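Local coordinates for DraIII (Deinococcus radiophilus, PDB 4L0K), which is a type II restriction endonuclease, probably of the His-Me finger nuclease clan, that cleaves double-stranded DNA at a specific recognition sequence, at residues A[19-24]-A[111-116]. Sequence-based numbering, arbitrary orientation.
Sequences PHKCQL and DYDSCI
Tyr112, on the first turn of helix 112-126, reaches across to the short strand 20-21 and buries the largest area of any residue here. Its CG stands anti to the backbone N (chi1 176°), which sends the ring outward from the helix until the phenol oxygen meets the strand backbone. There Lys21 N donates a nearly straight bond to Tyr112 OH, 3.0 Å long with an angle of 172° at the hydrogen. Tyrosine suits this place because its long, flat ring can be buried while its hydroxyl serves polar groups: OH also bonds Glu34, whose OE2 oxygen holds His20 ND1, and Tyr77 packs edge-to-face with the ring.

Beside this buried side, the Lys21 chain, extended beyond CG, runs back along the ring in the opposite sense to Tyr112, with CG 3.9 Å from Tyr112 CE2 and CE 3.9 Å from Tyr112 CD2. In a salt bridge, Lys21 NZ lies 2.8 Å from Asp113 OD2, meeting its syn lone pair. This pair is partly exposed, and solvent would probably weaken its attraction. An alanine at Lys21 would remove the salt bridge and the methylenes along the ring, and would probably leave that side of Tyr112 less covered.

Packing is closer where Gln23, bent at chi2 (-73°), lays its amide against Ile116: Gln23 CD lies 3.4 Å from Ile116 CG2. Branched isoleucine offers a broad apolar surface, while the buried amide oxygen OE1 is satisfied by Arg120.

Asp111 N-caps the helix, its OD2 accepting from Ser114 N at 3.1 Å. Cys22 SG clusters with the sulfurs of Cys4 and Cys32, consistent with a metal-binding knuckle. The arrangement is an N-terminal hairpin, strands 7-8 and 20-21, docked on a helix's first turn by a backbone-to-tyrosine bond, a salt bridge and apolar contact.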
# COMPACT_ATOMS: atom_id res chain seq x y z
N PRO A 19 24.18 25.64 0.64
CA PRO A 19 23.35 26.71 1.22
C PRO A 19 21.84 26.43 1.23
O PRO A 19 21.29 25.87 0.29
CB PRO A 19 23.64 27.89 0.28
CG PRO A 19 23.88 27.23 -1.07
CD PRO A 19 24.55 25.91 -0.76
N HIS A 20 21.18 26.83 2.31
CA HIS A 20 19.74 27.04 2.27
C HIS A 20 19.53 28.45 1.72
O HIS A 20 20.31 29.36 2.03
CB HIS A 20 19.14 26.90 3.68
CG HIS A 20 19.33 25.55 4.28
ND1 HIS A 20 18.35 24.58 4.29
CD2 HIS A 20 20.41 24.98 4.87
CE1 HIS A 20 18.81 23.49 4.87
NE2 HIS A 20 20.06 23.70 5.23
N LYS A 21 18.50 28.65 0.90
CA LYS A 21 18.37 29.92 0.20
C LYS A 21 17.19 30.78 0.64
O LYS A 21 16.14 30.26 1.02
CB LYS A 21 18.32 29.70 -1.32
CG LYS A 21 19.40 28.77 -1.86
CD LYS A 21 19.29 28.67 -3.38
CE LYS A 21 19.88 27.37 -3.93
NZ LYS A 21 19.58 27.20 -5.40
N CYS A 22 17.39 32.09 0.60
CA CYS A 22 16.35 33.09 0.87
C CYS A 22 15.21 32.91 -0.15
O CYS A 22 15.47 32.82 -1.35
CB CYS A 22 16.99 34.49 0.74
SG CYS A 22 16.15 36.01 1.31
N GLN A 23 13.97 32.85 0.32
CA GLN A 23 12.87 32.74 -0.63
C GLN A 23 11.97 33.99 -0.61
O GLN A 23 10.90 34.00 -1.22
CB GLN A 23 12.07 31.44 -0.41
CG GLN A 23 12.93 30.16 -0.47
CD GLN A 23 13.36 29.80 -1.88
OE1 GLN A 23 12.68 30.12 -2.84
NE2 GLN A 23 14.50 29.13 -2.00
N LEU A 24 12.42 35.03 0.10
CA LEU A 24 11.79 36.35 0.06
C LEU A 24 12.07 36.98 -1.30
O LEU A 24 13.04 36.61 -1.96
CB LEU A 24 12.34 37.25 1.16
CG LEU A 24 11.59 37.33 2.49
CD1 LEU A 24 10.05 37.39 2.29
CD2 LEU A 24 11.98 36.19 3.39
N ASP A 111 16.25 17.93 -6.61
CA ASP A 111 17.13 19.08 -6.34
C ASP A 111 16.49 20.02 -5.31
O ASP A 111 15.31 19.91 -5.00
CB ASP A 111 17.50 19.82 -7.64
CG ASP A 111 16.30 20.44 -8.31
OD1 ASP A 111 15.63 19.74 -9.11
OD2 ASP A 111 16.01 21.63 -8.05
N TYR A 112 17.30 20.94 -4.78
CA TYR A 112 16.89 21.82 -3.69
C TYR A 112 15.74 22.75 -4.10
O TYR A 112 14.73 22.88 -3.37
CB TYR A 112 18.09 22.64 -3.17
CG TYR A 112 17.69 23.64 -2.11
CD1 TYR A 112 17.69 23.29 -0.76
CD2 TYR A 112 17.30 24.92 -2.45
CE1 TYR A 112 17.29 24.21 0.22
CE2 TYR A 112 16.90 25.84 -1.50
CZ TYR A 112 16.90 25.48 -0.17
OH TYR A 112 16.51 26.41 0.76
N ASP A 113 15.91 23.39 -5.25
CA ASP A 113 14.92 24.34 -5.75
C ASP A 113 13.55 23.69 -5.93
O ASP A 113 12.54 24.29 -5.62
CB ASP A 113 15.37 24.96 -7.08
CG ASP A 113 16.61 25.87 -6.94
OD1 ASP A 113 17.15 26.23 -8.00
OD2 ASP A 113 17.04 26.20 -5.81
N SER A 114 13.54 22.45 -6.43
CA SER A 114 12.30 21.70 -6.64
C SER A 114 11.58 21.44 -5.32
O SER A 114 10.36 21.63 -5.23
CB SER A 114 12.59 20.35 -7.31
OG SER A 114 13.13 20.54 -8.61
N CYS A 115 12.34 21.01 -4.31
CA CYS A 115 11.80 20.79 -2.98
C CYS A 115 11.14 22.06 -2.44
O CYS A 115 10.02 22.01 -1.91
CB CYS A 115 12.87 20.28 -2.02
SG CYS A 115 13.49 18.65 -2.51
N ILE A 116 11.81 23.19 -2.61
CA ILE A 116 11.22 24.46 -2.18
C ILE A 116 9.94 24.80 -2.98
O ILE A 116 8.93 25.22 -2.41
CB ILE A 116 12.23 25.65 -2.20
CG1 ILE A 116 13.54 25.28 -1.49
CG2 ILE A 116 11.62 26.91 -1.59
CD1 ILE A 116 13.37 24.76 -0.10